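Local atomic coordinates of TarM (Staphylococcus aureus subsp. aureus 21178, PDB entry 4X7R), a protein that belongs to the GT-B glycosyltransferases, with two parallel-sheet domains facing each other across a ligand-filled cleft and a large antiparallel sheet extension. Residues M18-F23 with Q405-I410. The protein carries 1 engineered substitution. Sequence-based numbering, arbitrary orientation.
Sequences MTSSMF and QGLSMI. With UDP (uridine-5'-diphosphate), chain E; 3YW ((2S)-2,3-dihydroxypropyl 2-acetamido-2-deoxy-alpha-D-glucopyranoside), chain F; SGN (2-deoxy-6-O-sulfo-2-(sulfoamino)-alpha-D-glucopyranose), chain C.
Leu407 reaches across the cleft of the GT-B fold with one methyl, CD1, which meets Ser21 CB at 4.0 Å and lies more loosely beside Ser20 OG. No hydrogen bond joins 18-23 to 405-410; UDP, bonded to both, and 3YW, touching both, lie between them. Leu407 CD1, Ser21 CB and 3YW C6 meet at van der Waals distance, next to the Ser21 and 3YW hydroxyls. Ser21 OG, held between its backbone N and carbonyl carbon (chi1 79°), turns back to Met18 O (2.9 Å), tilted 31° from the carbonyl plane and on the same face as Met22 N. Ser20 OG, by contrast, swings anti to its backbone N (chi1 -178°) and donates to O3' of the UDP ribose at 3.2 Å. Opposite, Leu407 N and Ser408 N, in the first turn after the N-cap Gly406, give bonds of 2.9 Å to UDP O1A and 3.0 Å to O2A, while Gln405 N and Gly406 N hold 3YW O3 and O4. Met18 N and Thr19 N bond to O4S and O6S of the SGN 6-O-sulfo group. Arg326, Lys59 and Lys331 supply countercharge to these anions; the two helix starts probably add to it, and the segments are linked here by one methyl contact and shared ligands.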
ATOM      1  N   MET A  18      -2.423   0.745   5.416  1.00 37.30           N
ATOM      2  CA  MET A  18      -1.255   1.582   5.695  1.00 36.86           C
ATOM      3  C   MET A  18      -1.320   2.909   4.992  1.00 38.33           C
ATOM      4  O   MET A  18      -1.108   3.928   5.646  1.00 37.39           O
ATOM      5  CB  MET A  18       0.087   0.856   5.433  1.00 39.23           C
ATOM      6  CG  MET A  18       1.327   1.794   5.457  1.00 42.79           C
ATOM      7  SD  MET A  18       2.919   0.947   5.385  1.00 47.89           S
ATOM      8  CE  MET A  18       2.868   0.284   3.697  1.00 45.96           C
ATOM      9  N   THR A  19      -1.627   2.923   3.673  1.00 36.25           N
ATOM     10  CA  THR A  19      -1.700   4.202   2.954  1.00 36.24           C
ATOM     11  C   THR A  19      -2.958   4.937   3.308  1.00 37.55           C
ATOM     12  O   THR A  19      -2.929   6.154   3.421  1.00 38.29           O
ATOM     13  CB  THR A  19      -1.403   4.088   1.451  1.00 44.47           C
ATOM     14  OG1 THR A  19      -2.310   3.155   0.878  1.00 48.54           O
ATOM     15  CG2 THR A  19       0.034   3.665   1.166  1.00 41.24           C
ATOM     16  N   SER A  20      -4.042   4.201   3.531  1.00 35.18           N
ATOM     17  CA  SER A  20      -5.315   4.754   3.993  1.00 38.04           C
ATOM     18  C   SER A  20      -5.053   5.564   5.307  1.00 40.78           C
ATOM     19  O   SER A  20      -5.451   6.706   5.396  1.00 39.33           O
ATOM     20  CB  SER A  20      -6.307   3.618   4.253  1.00 45.23           C
ATOM     21  OG  SER A  20      -7.586   4.058   4.670  1.00 60.06           O
ATOM     22  N   SER A  21      -4.299   5.004   6.277  1.00 37.61           N
ATOM     23  CA  SER A  21      -3.998   5.729   7.521  1.00 35.47           C
ATOM     24  C   SER A  21      -3.088   6.930   7.292  1.00 37.61           C
ATOM     25  O   SER A  21      -3.225   7.925   7.986  1.00 37.15           O
ATOM     26  CB  SER A  21      -3.420   4.793   8.572  1.00 38.04           C
ATOM     27  OG  SER A  21      -2.046   4.513   8.368  1.00 47.06           O
ATOM     28  N   MET A  22      -2.148   6.845   6.317  1.00 32.56           N
ATOM     29  CA  MET A  22      -1.269   7.961   5.997  1.00 31.52           C
ATOM     30  C   MET A  22      -2.079   9.124   5.425  1.00 36.24           C
ATOM     31  O   MET A  22      -1.851  10.266   5.811  1.00 35.87           O
ATOM     32  CB  MET A  22      -0.185   7.532   4.992  1.00 33.46           C
ATOM     33  CG  MET A  22       0.776   6.512   5.544  1.00 35.08           C
ATOM     34  SD  MET A  22       2.022   6.039   4.311  1.00 37.93           S
ATOM     35  CE  MET A  22       3.045   7.527   4.328  1.00 32.92           C
ATOM     36  N   PHE A  23      -3.036   8.828   4.520  1.00 34.35           N
ATOM     37  CA  PHE A  23      -3.915   9.828   3.895  1.00 34.84           C
ATOM     38  C   PHE A  23      -4.792  10.551   4.933  1.00 40.43           C
ATOM     39  O   PHE A  23      -4.988  11.777   4.849  1.00 40.54           O
ATOM     40  CB  PHE A  23      -4.824   9.161   2.840  1.00 37.06           C
ATOM     41  CG  PHE A  23      -4.170   8.631   1.581  1.00 37.81           C
ATOM     42  CD1 PHE A  23      -3.075   9.282   1.016  1.00 40.59           C
ATOM     43  CD2 PHE A  23      -4.677   7.505   0.932  1.00 39.84           C
ATOM     44  CE1 PHE A  23      -2.479   8.798  -0.154  1.00 40.38           C
ATOM     45  CE2 PHE A  23      -4.083   7.027  -0.239  1.00 42.78           C
ATOM     46  CZ  PHE A  23      -2.991   7.681  -0.776  1.00 40.30           C
ATOM     47  N   GLN A 405      -4.064  -3.035  14.079  1.00 33.31           N
ATOM     48  CA  GLN A 405      -5.285  -2.440  14.670  1.00 32.97           C
ATOM     49  C   GLN A 405      -6.560  -2.918  13.964  1.00 37.54           C
ATOM     50  O   GLN A 405      -7.425  -3.480  14.612  1.00 36.13           O
ATOM     51  CB  GLN A 405      -5.209  -0.897  14.692  1.00 32.27           C
ATOM     52  CG  GLN A 405      -6.340  -0.264  15.485  1.00 35.52           C
ATOM     53  CD  GLN A 405      -6.152   1.217  15.707  1.00 42.69           C
ATOM     54  OE1 GLN A 405      -5.649   1.948  14.851  1.00 35.38           O
ATOM     55  NE2 GLN A 405      -6.578   1.692  16.869  1.00 35.19           N
ATOM     56  N   GLY A 406      -6.695  -2.611  12.664  1.00 37.11           N
ATOM     57  CA  GLY A 406      -7.856  -3.050  11.885  1.00 36.87           C
ATOM     58  C   GLY A 406      -8.852  -1.964  11.564  1.00 39.55           C
ATOM     59  O   GLY A 406      -9.931  -1.902  12.150  1.00 37.93           O
ATOM     60  N   LEU A 407      -8.514  -1.134  10.591  1.00 39.60           N
ATOM     61  CA  LEU A 407      -9.372  -0.033  10.185  1.00 40.40           C
ATOM     62  C   LEU A 407     -10.706  -0.468   9.607  1.00 43.74           C
ATOM     63  O   LEU A 407     -11.677   0.232   9.836  1.00 43.75           O
ATOM     64  CB  LEU A 407      -8.648   0.948   9.248  1.00 41.05           C
ATOM     65  CG  LEU A 407      -7.445   1.726   9.845  1.00 44.95           C
ATOM     66  CD1 LEU A 407      -6.671   2.443   8.731  1.00 44.49           C
ATOM     67  CD2 LEU A 407      -7.912   2.746  10.894  1.00 43.52           C
ATOM     68  N   SER A 408     -10.773  -1.592   8.865  1.00 40.98           N
ATOM     69  CA  SER A 408     -12.038  -2.065   8.261  1.00 42.39           C
ATOM     70  C   SER A 408     -13.063  -2.404   9.331  1.00 46.03           C
ATOM     71  O   SER A 408     -14.227  -2.015   9.208  1.00 46.22           O
ATOM     72  CB  SER A 408     -11.802  -3.268   7.353  1.00 47.71           C
ATOM     73  OG  SER A 408     -11.561  -2.867   6.016  1.00 53.96           O
ATOM     74  N   MET A 409     -12.617  -3.081  10.414  1.00 42.22           N
ATOM     75  CA  MET A 409     -13.470  -3.406  11.568  1.00 41.18           C
ATOM     76  C   MET A 409     -13.959  -2.096  12.220  1.00 43.08           C
ATOM     77  O   MET A 409     -15.153  -1.935  12.454  1.00 43.13           O
ATOM     78  CB  MET A 409     -12.701  -4.255  12.588  1.00 42.59           C
ATOM     79  CG  MET A 409     -12.434  -5.679  12.112  1.00 46.44           C
ATOM     80  SD  MET A 409     -11.624  -6.667  13.392  1.00 49.25           S
ATOM     81  CE  MET A 409      -9.894  -6.215  13.110  1.00 45.46           C
ATOM     82  N   ILE A 410     -13.028  -1.141  12.431  1.00 39.31           N
ATOM     83  CA  ILE A 410     -13.326   0.165  13.017  1.00 39.76           C
ATOM     84  C   ILE A 410     -14.291   0.941  12.117  1.00 44.92           C
ATOM     85  O   ILE A 410     -15.253   1.505  12.619  1.00 44.13           O
ATOM     86  CB  ILE A 410     -12.024   0.953  13.318  1.00 41.71           C
ATOM     87  CG1 ILE A 410     -11.221   0.267  14.478  1.00 40.34           C
ATOM     88  CG2 ILE A 410     -12.350   2.447  13.646  1.00 38.70           C
ATOM     89  CD1 ILE A 410      -9.776   0.938  14.797  1.00 42.16           C
TER
HETATM   90  N1  UDP E 501     -10.069  -0.931   1.411  1.00 50.66           N
HETATM   91  C2  UDP E 501     -10.853  -0.267   0.485  1.00 49.51           C
HETATM   92  N3  UDP E 501     -11.423  -1.066  -0.477  1.00 50.42           N
HETATM   93  C4  UDP E 501     -11.275  -2.428  -0.623  1.00 52.45           C
HETATM   94  C5  UDP E 501     -10.406  -3.047   0.345  1.00 49.12           C
HETATM   95  C6  UDP E 501      -9.843  -2.298   1.312  1.00 48.91           C
HETATM   96  O2  UDP E 501     -11.034   0.943   0.510  1.00 48.76           O
HETATM   97  O4  UDP E 501     -11.897  -3.017  -1.527  1.00 54.49           O
HETATM   98  C1' UDP E 501      -9.598  -0.138   2.574  1.00 50.35           C
HETATM   99  C2' UDP E 501     -10.528  -0.190   3.783  1.00 51.43           C
HETATM  100  O2' UDP E 501     -11.555   0.782   3.676  1.00 57.27           O
HETATM  101  C3' UDP E 501      -9.560   0.129   4.923  1.00 50.74           C
HETATM  102  C4' UDP E 501      -8.252  -0.495   4.448  1.00 52.40           C
HETATM  103  O4' UDP E 501      -8.360  -0.654   3.013  1.00 52.57           O
HETATM  104  O3' UDP E 501      -9.417   1.508   5.265  1.00 48.31           O
HETATM  105  C5' UDP E 501      -7.911  -1.815   5.092  1.00 54.21           C
HETATM  106  O5' UDP E 501      -7.476  -1.517   6.437  1.00 55.71           O
HETATM  107  PA  UDP E 501      -7.117  -2.603   7.563  1.00 51.80           P
HETATM  108  O1A UDP E 501      -6.419  -1.922   8.677  1.00 45.51           O
HETATM  109  O2A UDP E 501      -8.421  -3.258   8.045  1.00 50.78           O
HETATM  110  O3A UDP E 501      -6.193  -3.686   6.919  1.00 50.17           O
HETATM  111  PB  UDP E 501      -4.833  -3.600   6.072  1.00 53.58           P
HETATM  112  O1B UDP E 501      -3.979  -2.474   6.593  1.00 52.11           O
HETATM  113  O2B UDP E 501      -5.143  -3.363   4.590  1.00 48.81           O
HETATM  114  O3B UDP E 501      -4.067  -4.897   6.247  1.00 57.57           O
HETATM  115  O3A 3YW F 503       2.562  -4.341   5.714  0.75 57.69           O
HETATM  116  C4A 3YW F 503      -0.414  -2.198   6.485  0.75 53.29           C
HETATM  117  C5A 3YW F 503       0.379  -3.435   6.140  0.75 54.48           C
HETATM  118  O5  3YW F 503      -1.813  -0.882   8.887  0.75 49.54           O
HETATM  119  C6A 3YW F 503       1.865  -3.175   6.125  0.75 55.48           C
HETATM  120  C5  3YW F 503      -3.162  -0.523   9.212  0.75 42.66           C
HETATM  121  C6  3YW F 503      -3.169   0.972   9.426  0.75 38.95           C
HETATM  122  C4  3YW F 503      -3.606  -1.343  10.422  0.75 41.85           C
HETATM  123  O6  3YW F 503      -2.284   1.364  10.465  0.75 36.01           O
HETATM  124  C3  3YW F 503      -3.666  -2.810  10.008  0.75 44.50           C
HETATM  125  O4  3YW F 503      -4.900  -0.930  10.847  0.75 37.23           O
HETATM  126  O3  3YW F 503      -4.050  -3.649  11.098  0.75 39.03           O
HETATM  127  O7  3YW F 503      -1.386  -5.795  10.117  0.75 55.73           O
HETATM  128  C7  3YW F 503      -2.094  -5.702   9.120  0.75 54.03           C
HETATM  129  C8  3YW F 503      -2.519  -6.904   8.332  0.75 53.39           C
HETATM  130  N2  3YW F 503      -2.541  -4.525   8.677  0.75 51.74           N
HETATM  131  C2  3YW F 503      -2.345  -3.277   9.397  0.75 48.39           C
HETATM  132  C1  3YW F 503      -1.617  -2.244   8.518  0.75 51.40           C
HETATM  133  O1  3YW F 503      -1.655  -2.472   7.138  0.75 51.03           O
HETATM  134  O2  3YW F 503      -0.042  -3.911   4.862  0.75 55.13           O
HETATM  135  C1  SGN C   5       3.051  -4.569   1.591  0.82 53.31           C
HETATM  136  C2  SGN C   5       1.964  -5.653   1.341  0.82 54.82           C
HETATM  137  C3  SGN C   5       0.953  -5.218   0.237  0.82 52.88           C
HETATM  138  C4  SGN C   5       0.440  -3.779   0.452  0.82 50.01           C
HETATM  139  C5  SGN C   5       1.604  -2.801   0.747  0.82 49.26           C
HETATM  140  C6  SGN C   5       1.094  -1.393   1.041  0.82 49.41           C
HETATM  141  N2  SGN C   5       2.598  -6.936   0.999  0.82 60.07           N
HETATM  142  O3  SGN C   5      -0.184  -6.105   0.220  0.82 53.42           O
HETATM  143  O4  SGN C   5      -0.296  -3.326  -0.702  0.82 48.50           O
HETATM  144  O5  SGN C   5       2.429  -3.276   1.871  0.82 49.67           O
HETATM  145  O6  SGN C   5       0.213  -1.463   2.160  0.82 47.77           O
HETATM  146  S1  SGN C   5       2.552  -8.041   2.333  0.82 64.85           S
HETATM  147  O1S SGN C   5       1.098  -8.409   2.639  0.82 64.03           O
HETATM  148  O2S SGN C   5       3.199  -7.413   3.582  0.82 64.79           O
HETATM  149  O3S SGN C   5       3.346  -9.285   1.911  0.82 66.84           O
HETATM  150  S2  SGN C   5      -1.229  -0.989   2.045  0.82 44.52           S
HETATM  151  O4S SGN C   5      -1.942  -1.445   3.327  0.82 50.75           O
HETATM  152  O5S SGN C   5      -1.946  -1.572   0.830  0.82 41.76           O
HETATM  153  O6S SGN C   5      -1.175   0.534   1.939  0.82 45.14           O